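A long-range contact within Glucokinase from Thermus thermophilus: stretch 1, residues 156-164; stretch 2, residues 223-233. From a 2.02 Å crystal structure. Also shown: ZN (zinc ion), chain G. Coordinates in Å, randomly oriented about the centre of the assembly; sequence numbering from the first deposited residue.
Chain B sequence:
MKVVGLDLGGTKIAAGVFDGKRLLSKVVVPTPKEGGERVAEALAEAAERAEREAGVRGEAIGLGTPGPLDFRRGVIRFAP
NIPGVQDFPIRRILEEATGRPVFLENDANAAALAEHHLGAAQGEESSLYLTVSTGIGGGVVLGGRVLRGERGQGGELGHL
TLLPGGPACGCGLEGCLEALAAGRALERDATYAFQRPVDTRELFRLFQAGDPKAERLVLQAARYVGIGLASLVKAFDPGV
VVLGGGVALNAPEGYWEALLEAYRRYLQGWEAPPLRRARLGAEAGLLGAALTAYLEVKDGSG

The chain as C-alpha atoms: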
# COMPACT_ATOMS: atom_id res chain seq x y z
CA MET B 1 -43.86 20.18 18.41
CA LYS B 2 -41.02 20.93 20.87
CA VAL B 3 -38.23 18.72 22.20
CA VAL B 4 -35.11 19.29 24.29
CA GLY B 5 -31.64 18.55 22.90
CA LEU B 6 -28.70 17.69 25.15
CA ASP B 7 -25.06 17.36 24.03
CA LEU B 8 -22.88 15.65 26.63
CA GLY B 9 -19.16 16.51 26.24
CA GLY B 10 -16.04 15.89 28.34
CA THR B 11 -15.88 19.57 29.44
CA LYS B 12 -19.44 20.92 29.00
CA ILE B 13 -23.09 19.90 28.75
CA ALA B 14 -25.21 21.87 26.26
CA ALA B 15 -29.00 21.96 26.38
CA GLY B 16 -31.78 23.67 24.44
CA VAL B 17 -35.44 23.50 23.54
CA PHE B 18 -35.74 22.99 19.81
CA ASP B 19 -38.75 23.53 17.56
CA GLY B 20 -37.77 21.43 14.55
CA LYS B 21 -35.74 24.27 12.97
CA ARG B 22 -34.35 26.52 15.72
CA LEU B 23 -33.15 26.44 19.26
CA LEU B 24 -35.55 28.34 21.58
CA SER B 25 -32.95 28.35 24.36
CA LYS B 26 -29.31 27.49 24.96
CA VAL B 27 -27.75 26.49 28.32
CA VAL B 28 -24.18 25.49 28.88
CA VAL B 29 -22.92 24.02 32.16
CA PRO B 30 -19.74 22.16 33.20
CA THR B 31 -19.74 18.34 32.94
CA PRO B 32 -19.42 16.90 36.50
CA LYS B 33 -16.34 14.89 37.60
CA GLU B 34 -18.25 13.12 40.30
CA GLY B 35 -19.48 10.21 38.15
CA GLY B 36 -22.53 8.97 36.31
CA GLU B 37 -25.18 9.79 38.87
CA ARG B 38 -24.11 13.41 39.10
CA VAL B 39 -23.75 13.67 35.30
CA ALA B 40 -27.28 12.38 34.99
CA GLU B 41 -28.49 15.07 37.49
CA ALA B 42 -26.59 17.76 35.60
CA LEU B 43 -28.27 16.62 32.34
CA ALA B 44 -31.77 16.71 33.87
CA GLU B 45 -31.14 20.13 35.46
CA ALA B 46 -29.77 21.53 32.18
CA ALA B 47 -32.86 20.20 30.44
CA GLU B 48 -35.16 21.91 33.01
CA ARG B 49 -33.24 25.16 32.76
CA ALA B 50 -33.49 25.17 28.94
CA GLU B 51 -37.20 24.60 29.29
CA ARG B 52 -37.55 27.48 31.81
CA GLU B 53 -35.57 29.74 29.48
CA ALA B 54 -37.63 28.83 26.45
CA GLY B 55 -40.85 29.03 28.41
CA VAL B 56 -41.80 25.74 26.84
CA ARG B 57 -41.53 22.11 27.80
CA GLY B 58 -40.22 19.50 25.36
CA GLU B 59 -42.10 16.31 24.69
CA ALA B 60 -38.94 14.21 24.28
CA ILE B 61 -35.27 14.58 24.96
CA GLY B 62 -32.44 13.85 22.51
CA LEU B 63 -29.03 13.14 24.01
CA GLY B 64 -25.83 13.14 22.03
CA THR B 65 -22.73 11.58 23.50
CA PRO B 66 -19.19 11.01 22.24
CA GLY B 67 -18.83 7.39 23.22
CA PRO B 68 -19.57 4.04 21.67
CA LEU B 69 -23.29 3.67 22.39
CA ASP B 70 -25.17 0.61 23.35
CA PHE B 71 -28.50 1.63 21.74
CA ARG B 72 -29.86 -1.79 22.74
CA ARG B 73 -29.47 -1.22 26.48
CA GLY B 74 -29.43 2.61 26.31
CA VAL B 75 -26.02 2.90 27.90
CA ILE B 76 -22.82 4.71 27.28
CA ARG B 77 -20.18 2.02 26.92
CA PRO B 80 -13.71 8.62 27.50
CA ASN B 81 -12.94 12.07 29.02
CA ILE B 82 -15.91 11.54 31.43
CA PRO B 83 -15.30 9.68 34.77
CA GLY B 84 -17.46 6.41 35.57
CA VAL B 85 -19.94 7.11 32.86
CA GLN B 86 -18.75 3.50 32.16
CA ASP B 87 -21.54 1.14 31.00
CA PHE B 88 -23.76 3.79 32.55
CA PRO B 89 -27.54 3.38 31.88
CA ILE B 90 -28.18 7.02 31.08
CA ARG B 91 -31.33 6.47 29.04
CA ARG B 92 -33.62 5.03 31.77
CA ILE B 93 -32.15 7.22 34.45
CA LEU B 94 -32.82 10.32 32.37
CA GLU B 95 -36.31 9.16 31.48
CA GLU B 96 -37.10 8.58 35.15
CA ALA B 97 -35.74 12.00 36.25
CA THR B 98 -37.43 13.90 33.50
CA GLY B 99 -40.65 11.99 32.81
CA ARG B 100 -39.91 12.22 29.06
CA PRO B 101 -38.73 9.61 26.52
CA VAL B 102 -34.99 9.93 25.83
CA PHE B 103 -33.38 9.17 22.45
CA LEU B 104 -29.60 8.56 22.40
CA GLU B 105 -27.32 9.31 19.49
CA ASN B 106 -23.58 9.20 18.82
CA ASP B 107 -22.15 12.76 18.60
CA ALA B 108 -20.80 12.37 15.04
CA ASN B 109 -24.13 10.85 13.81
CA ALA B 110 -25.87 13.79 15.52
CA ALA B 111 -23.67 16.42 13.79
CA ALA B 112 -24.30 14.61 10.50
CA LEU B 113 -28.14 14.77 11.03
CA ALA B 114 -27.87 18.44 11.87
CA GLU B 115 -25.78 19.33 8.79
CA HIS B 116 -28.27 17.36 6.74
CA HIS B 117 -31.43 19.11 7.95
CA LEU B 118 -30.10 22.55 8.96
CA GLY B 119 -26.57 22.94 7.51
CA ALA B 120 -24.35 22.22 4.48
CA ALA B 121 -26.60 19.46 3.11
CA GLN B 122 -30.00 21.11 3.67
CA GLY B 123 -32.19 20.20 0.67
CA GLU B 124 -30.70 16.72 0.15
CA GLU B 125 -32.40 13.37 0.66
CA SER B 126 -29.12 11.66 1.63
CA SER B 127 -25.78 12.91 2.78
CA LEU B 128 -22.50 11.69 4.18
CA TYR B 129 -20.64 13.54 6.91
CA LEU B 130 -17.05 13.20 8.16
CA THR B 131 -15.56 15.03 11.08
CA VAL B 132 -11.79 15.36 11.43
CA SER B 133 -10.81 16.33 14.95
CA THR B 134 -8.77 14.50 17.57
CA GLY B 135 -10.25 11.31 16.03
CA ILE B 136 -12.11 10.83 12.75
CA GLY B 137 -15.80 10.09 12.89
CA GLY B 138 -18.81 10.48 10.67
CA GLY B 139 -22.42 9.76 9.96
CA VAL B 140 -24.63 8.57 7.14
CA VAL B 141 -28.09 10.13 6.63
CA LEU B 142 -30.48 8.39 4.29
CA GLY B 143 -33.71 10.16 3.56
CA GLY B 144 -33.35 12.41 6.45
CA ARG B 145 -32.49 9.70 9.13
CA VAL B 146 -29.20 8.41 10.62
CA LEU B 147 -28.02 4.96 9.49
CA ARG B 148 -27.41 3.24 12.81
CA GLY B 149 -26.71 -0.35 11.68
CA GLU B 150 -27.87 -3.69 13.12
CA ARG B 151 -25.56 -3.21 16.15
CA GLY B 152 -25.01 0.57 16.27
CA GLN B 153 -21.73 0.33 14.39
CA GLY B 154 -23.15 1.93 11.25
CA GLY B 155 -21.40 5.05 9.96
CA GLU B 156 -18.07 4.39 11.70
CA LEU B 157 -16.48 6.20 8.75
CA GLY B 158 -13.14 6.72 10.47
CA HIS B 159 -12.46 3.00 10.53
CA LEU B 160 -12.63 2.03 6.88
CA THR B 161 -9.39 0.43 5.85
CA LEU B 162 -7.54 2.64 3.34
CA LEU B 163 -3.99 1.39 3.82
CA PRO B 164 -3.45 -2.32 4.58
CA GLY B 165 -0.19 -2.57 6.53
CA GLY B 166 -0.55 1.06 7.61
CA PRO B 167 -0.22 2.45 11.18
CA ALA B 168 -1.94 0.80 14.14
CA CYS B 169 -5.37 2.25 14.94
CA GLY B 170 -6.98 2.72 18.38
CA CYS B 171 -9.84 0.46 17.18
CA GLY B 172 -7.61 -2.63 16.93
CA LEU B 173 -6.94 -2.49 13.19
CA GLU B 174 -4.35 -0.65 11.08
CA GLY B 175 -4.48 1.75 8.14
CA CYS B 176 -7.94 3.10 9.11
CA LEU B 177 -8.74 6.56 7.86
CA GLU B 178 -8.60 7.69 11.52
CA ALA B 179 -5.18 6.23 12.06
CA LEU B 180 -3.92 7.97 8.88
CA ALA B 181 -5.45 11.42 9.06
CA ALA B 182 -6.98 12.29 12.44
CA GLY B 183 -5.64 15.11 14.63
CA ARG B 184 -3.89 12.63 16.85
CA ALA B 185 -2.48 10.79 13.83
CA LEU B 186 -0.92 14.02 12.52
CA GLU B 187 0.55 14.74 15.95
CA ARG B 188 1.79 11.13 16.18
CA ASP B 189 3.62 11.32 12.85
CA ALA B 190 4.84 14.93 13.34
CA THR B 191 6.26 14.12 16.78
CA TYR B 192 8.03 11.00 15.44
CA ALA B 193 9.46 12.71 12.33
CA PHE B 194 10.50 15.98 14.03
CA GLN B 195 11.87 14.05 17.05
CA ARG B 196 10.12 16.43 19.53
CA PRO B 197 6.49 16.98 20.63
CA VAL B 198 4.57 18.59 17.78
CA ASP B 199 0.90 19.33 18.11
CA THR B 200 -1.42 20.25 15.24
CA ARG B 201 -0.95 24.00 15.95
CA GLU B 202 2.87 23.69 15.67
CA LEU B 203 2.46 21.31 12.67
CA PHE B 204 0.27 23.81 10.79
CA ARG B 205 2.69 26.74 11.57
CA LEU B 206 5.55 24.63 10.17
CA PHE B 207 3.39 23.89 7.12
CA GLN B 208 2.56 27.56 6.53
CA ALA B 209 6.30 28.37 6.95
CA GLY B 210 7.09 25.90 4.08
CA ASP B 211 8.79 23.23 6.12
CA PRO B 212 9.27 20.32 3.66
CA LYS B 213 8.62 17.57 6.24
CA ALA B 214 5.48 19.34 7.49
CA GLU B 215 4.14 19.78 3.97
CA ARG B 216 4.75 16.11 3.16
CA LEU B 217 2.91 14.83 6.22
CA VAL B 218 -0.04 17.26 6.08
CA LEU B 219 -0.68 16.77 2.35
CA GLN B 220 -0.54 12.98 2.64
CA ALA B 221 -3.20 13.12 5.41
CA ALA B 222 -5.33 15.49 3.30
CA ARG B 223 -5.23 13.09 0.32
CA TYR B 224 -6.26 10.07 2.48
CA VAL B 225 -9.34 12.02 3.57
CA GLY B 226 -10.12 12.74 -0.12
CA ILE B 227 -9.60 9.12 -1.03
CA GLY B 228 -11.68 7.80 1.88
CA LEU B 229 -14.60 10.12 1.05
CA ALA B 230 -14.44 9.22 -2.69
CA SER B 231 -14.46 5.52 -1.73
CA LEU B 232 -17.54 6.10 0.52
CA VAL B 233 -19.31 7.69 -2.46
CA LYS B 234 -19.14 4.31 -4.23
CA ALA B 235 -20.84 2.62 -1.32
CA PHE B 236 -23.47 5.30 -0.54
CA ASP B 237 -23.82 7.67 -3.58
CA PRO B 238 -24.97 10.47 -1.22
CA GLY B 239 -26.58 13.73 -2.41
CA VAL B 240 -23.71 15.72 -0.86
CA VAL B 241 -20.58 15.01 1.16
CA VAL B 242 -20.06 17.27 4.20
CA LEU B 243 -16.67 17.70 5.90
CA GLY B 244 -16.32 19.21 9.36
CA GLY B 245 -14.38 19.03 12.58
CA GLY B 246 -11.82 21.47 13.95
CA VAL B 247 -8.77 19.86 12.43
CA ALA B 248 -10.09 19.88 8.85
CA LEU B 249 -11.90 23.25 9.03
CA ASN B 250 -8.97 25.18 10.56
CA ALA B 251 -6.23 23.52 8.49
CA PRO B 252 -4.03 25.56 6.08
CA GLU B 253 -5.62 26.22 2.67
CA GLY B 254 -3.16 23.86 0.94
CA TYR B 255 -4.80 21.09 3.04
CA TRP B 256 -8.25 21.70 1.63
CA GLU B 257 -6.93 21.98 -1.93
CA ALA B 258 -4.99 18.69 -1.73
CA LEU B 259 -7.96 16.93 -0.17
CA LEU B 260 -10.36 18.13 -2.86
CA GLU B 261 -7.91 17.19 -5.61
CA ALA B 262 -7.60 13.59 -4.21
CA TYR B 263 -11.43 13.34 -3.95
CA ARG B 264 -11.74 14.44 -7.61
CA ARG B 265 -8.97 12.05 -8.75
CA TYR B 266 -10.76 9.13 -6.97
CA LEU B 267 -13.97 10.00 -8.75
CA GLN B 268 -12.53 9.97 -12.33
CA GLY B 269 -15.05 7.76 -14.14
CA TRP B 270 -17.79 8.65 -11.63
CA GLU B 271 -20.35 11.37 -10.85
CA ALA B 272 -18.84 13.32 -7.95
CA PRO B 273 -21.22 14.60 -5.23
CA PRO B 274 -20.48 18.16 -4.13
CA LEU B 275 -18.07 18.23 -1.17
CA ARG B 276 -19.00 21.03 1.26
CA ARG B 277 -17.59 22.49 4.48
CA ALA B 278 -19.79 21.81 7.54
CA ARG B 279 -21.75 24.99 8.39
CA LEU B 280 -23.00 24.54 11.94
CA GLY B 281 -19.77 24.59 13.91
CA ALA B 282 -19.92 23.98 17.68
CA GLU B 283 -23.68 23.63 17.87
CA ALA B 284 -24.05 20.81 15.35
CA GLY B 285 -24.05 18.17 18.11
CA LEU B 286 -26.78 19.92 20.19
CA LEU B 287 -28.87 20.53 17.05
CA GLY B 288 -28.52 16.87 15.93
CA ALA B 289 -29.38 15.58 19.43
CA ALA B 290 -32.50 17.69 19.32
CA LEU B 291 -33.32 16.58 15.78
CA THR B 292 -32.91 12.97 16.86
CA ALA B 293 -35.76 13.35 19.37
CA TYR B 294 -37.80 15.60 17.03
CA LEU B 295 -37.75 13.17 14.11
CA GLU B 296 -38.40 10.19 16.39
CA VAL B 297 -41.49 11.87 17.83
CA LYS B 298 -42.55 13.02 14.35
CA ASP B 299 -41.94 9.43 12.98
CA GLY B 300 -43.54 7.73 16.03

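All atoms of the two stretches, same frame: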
# COMPACT_ATOMS: atom_id res chain seq x y z
N GLU B 156 -19.35 4.25 11.03
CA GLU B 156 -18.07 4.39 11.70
C GLU B 156 -17.01 4.69 10.61
O GLU B 156 -16.16 3.85 10.30
CB GLU B 156 -17.76 3.09 12.48
CG GLU B 156 -18.43 3.06 13.86
CD GLU B 156 -17.80 4.04 14.86
OE1 GLU B 156 -16.71 4.59 14.60
OE2 GLU B 156 -18.40 4.32 15.92
N LEU B 157 -17.15 5.86 10.00
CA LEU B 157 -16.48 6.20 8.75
C LEU B 157 -14.98 6.35 8.93
O LEU B 157 -14.20 6.20 7.98
CB LEU B 157 -17.14 7.46 8.11
CG LEU B 157 -18.67 7.34 7.81
CD1 LEU B 157 -19.21 8.50 6.95
CD2 LEU B 157 -19.04 6.03 7.12
N GLY B 158 -14.56 6.62 10.16
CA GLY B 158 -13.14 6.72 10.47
C GLY B 158 -12.42 5.38 10.45
O GLY B 158 -11.20 5.37 10.49
N HIS B 159 -13.14 4.26 10.37
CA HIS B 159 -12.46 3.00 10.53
C HIS B 159 -12.53 2.13 9.29
O HIS B 159 -12.32 0.94 9.34
CB HIS B 159 -12.90 2.32 11.82
CG HIS B 159 -12.60 3.16 13.01
ND1 HIS B 159 -11.36 3.18 13.62
CD2 HIS B 159 -13.34 4.11 13.64
CE1 HIS B 159 -11.36 4.07 14.60
NE2 HIS B 159 -12.55 4.66 14.62
N LEU B 160 -12.79 2.75 8.15
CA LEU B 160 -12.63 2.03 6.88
C LEU B 160 -11.15 1.88 6.58
O LEU B 160 -10.37 2.78 6.84
CB LEU B 160 -13.36 2.73 5.76
CG LEU B 160 -14.86 2.35 5.74
CD1 LEU B 160 -15.70 3.34 6.50
CD2 LEU B 160 -15.31 2.22 4.26
N THR B 161 -10.78 0.71 6.06
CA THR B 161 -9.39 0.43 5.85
C THR B 161 -8.94 1.10 4.52
O THR B 161 -9.38 0.67 3.47
CB THR B 161 -9.17 -1.08 5.78
OG1 THR B 161 -9.63 -1.67 7.00
CG2 THR B 161 -7.66 -1.42 5.57
N LEU B 162 -8.05 2.07 4.57
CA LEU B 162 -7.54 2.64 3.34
C LEU B 162 -6.11 2.22 3.05
O LEU B 162 -5.65 2.37 1.92
CB LEU B 162 -7.51 4.17 3.44
CG LEU B 162 -8.86 4.85 3.61
CD1 LEU B 162 -8.60 6.33 3.60
CD2 LEU B 162 -9.81 4.41 2.45
N LEU B 163 -5.37 1.81 4.07
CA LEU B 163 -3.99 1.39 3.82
C LEU B 163 -3.65 0.11 4.58
O LEU B 163 -3.15 0.16 5.71
CB LEU B 163 -2.99 2.55 4.13
CG LEU B 163 -1.50 2.25 3.82
CD1 LEU B 163 -1.23 2.30 2.29
CD2 LEU B 163 -0.58 3.22 4.55
N PRO B 164 -3.86 -1.05 3.95
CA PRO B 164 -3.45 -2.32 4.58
C PRO B 164 -1.96 -2.28 4.90
O PRO B 164 -1.15 -1.85 4.08
CB PRO B 164 -3.76 -3.38 3.49
CG PRO B 164 -4.85 -2.73 2.64
CD PRO B 164 -4.43 -1.26 2.59
N ARG B 223 -4.85 14.01 1.39
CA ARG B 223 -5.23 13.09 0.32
C ARG B 223 -5.98 11.83 0.81
O ARG B 223 -6.85 11.33 0.11
CB ARG B 223 -4.00 12.66 -0.50
CG ARG B 223 -3.27 13.85 -1.26
CD ARG B 223 -2.31 13.30 -2.32
NE ARG B 223 -1.22 12.59 -1.68
CZ ARG B 223 -0.16 13.17 -1.14
NH1 ARG B 223 0.01 14.50 -1.22
NH2 ARG B 223 0.76 12.42 -0.55
N TYR B 224 -5.57 11.27 1.96
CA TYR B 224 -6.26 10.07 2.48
C TYR B 224 -7.71 10.39 2.81
O TYR B 224 -8.60 9.56 2.62
CB TYR B 224 -5.56 9.48 3.70
CG TYR B 224 -4.40 8.55 3.32
CD1 TYR B 224 -4.61 7.43 2.51
CD2 TYR B 224 -3.13 8.78 3.81
CE1 TYR B 224 -3.52 6.53 2.19
CE2 TYR B 224 -2.04 7.94 3.50
CZ TYR B 224 -2.24 6.86 2.67
OH TYR B 224 -1.19 6.07 2.41
N VAL B 225 -7.95 11.61 3.29
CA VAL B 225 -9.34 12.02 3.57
C VAL B 225 -10.10 12.08 2.24
O VAL B 225 -11.19 11.54 2.16
CB VAL B 225 -9.43 13.35 4.32
CG1 VAL B 225 -10.91 13.78 4.44
CG2 VAL B 225 -8.78 13.21 5.74
N GLY B 226 -9.51 12.69 1.20
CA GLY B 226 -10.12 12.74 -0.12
C GLY B 226 -10.40 11.36 -0.68
O GLY B 226 -11.47 11.09 -1.26
N ILE B 227 -9.43 10.47 -0.52
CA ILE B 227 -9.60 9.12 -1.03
C ILE B 227 -10.69 8.39 -0.26
O ILE B 227 -11.49 7.63 -0.87
CB ILE B 227 -8.26 8.30 -0.95
CG1 ILE B 227 -7.22 8.88 -1.91
CG2 ILE B 227 -8.52 6.78 -1.28
CD1 ILE B 227 -5.78 8.26 -1.70
N GLY B 228 -10.70 8.54 1.07
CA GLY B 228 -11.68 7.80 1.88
C GLY B 228 -13.11 8.26 1.59
O GLY B 228 -14.01 7.46 1.45
N LEU B 229 -13.29 9.56 1.41
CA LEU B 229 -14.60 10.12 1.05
C LEU B 229 -15.03 9.68 -0.37
O LEU B 229 -16.17 9.29 -0.57
CB LEU B 229 -14.56 11.64 1.17
CG LEU B 229 -14.45 12.22 2.60
CD1 LEU B 229 -14.26 13.74 2.51
CD2 LEU B 229 -15.72 11.87 3.46
N ALA B 230 -14.10 9.68 -1.32
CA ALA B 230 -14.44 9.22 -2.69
C ALA B 230 -14.88 7.75 -2.65
O ALA B 230 -15.78 7.36 -3.38
CB ALA B 230 -13.23 9.38 -3.65
N SER B 231 -14.20 6.95 -1.84
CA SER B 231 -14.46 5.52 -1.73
C SER B 231 -15.88 5.29 -1.12
O SER B 231 -16.70 4.48 -1.61
CB SER B 231 -13.37 4.91 -0.84
OG SER B 231 -13.11 3.57 -1.13
N LEU B 232 -16.19 6.09 -0.10
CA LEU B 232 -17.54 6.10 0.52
C LEU B 232 -18.64 6.50 -0.44
O LEU B 232 -19.76 6.04 -0.33
CB LEU B 232 -17.54 7.01 1.78
CG LEU B 232 -16.78 6.37 2.96
CD1 LEU B 232 -16.40 7.37 4.07
CD2 LEU B 232 -17.60 5.17 3.54
N VAL B 233 -18.33 7.35 -1.42
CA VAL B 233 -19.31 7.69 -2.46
C VAL B 233 -19.73 6.45 -3.26
O VAL B 233 -20.88 6.31 -3.66
CB VAL B 233 -18.77 8.79 -3.38
CG1 VAL B 233 -19.65 8.92 -4.69
CG2 VAL B 233 -18.73 10.11 -2.61
ZN ZN G . -9.61 1.93 13.27

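The contact is almost wholly a matter of apolar packing. Four leucines on an irregular segment, Leu 157, Leu 160, Leu 162 and Leu 163, meet one side of a helix, and no hydrogen bond crosses between the two stretches. With 386 Å² buried in total, the fit rests on shape and on where each CB points: all four leucines direct theirs toward the helix, while the helix answers mainly with Tyr 224, Gly 228 and Leu 232, spaced four residues apart and so brought onto the same side, one turn after another.

Among the aliphatic contacts, Leu 232 serves two partners. Its CD2 lies 4.0 Å from CD2 of Leu 157 and 3.8 Å from CD2 of Leu 160, so Leu 232 CD2 lies close to both leucines, three residues apart in the loop. Leu 157 and Leu 232 both adopt the m,t rotamer; Leu 160 keeps chi1 at m, but its chi2 of 94° lies between wells.

The glycine contact teaches the clearest lesson. Leu 162, also m,t and the residue with the most area covered, places CD1 3.8 Å from CA of Gly 228. A CB built ideally on Gly 228 would point toward the loop and sit just 3.2 Å from Leu 162 CD1, a tight approach. The bare backbone thus lets the leucine tip settle close against the helix. The same CD1 is 3.4 Å from Tyr 224 O, a close van der Waals approach to a carbonyl that already accepts the helical hydrogen bond from Gly 228 N.

Around the aromatic residue, two neighbouring leucines approach the ring obliquely. Leu 162 CD1 is 4.3 Å from Tyr 224 CD1, and Leu 163 CD2 is 4.4 Å from Tyr 224 CZ. Leu 163 reaches its place with a different rotamer, t,p, and its CD2 comes 3.6 Å from Tyr 224 OH. That hydroxyl is hydrogen-bonded elsewhere in the structure, so the methyl beside it does not leave it unsatisfied.

Polar and metal interactions hold each stretch from within or tie it to other parts of the protein. The helix has its i to i+4 ladder, including Leu 232 N to Gly 228 O at 3.0 Å. In the loop, His 159 N donates to Glu 156 O at 3.0 Å, and His 159 ND1 binds the zinc ion ZN at 2.2 Å, with three further ligand atoms elsewhere in the structure. His 159 itself does not touch the helix.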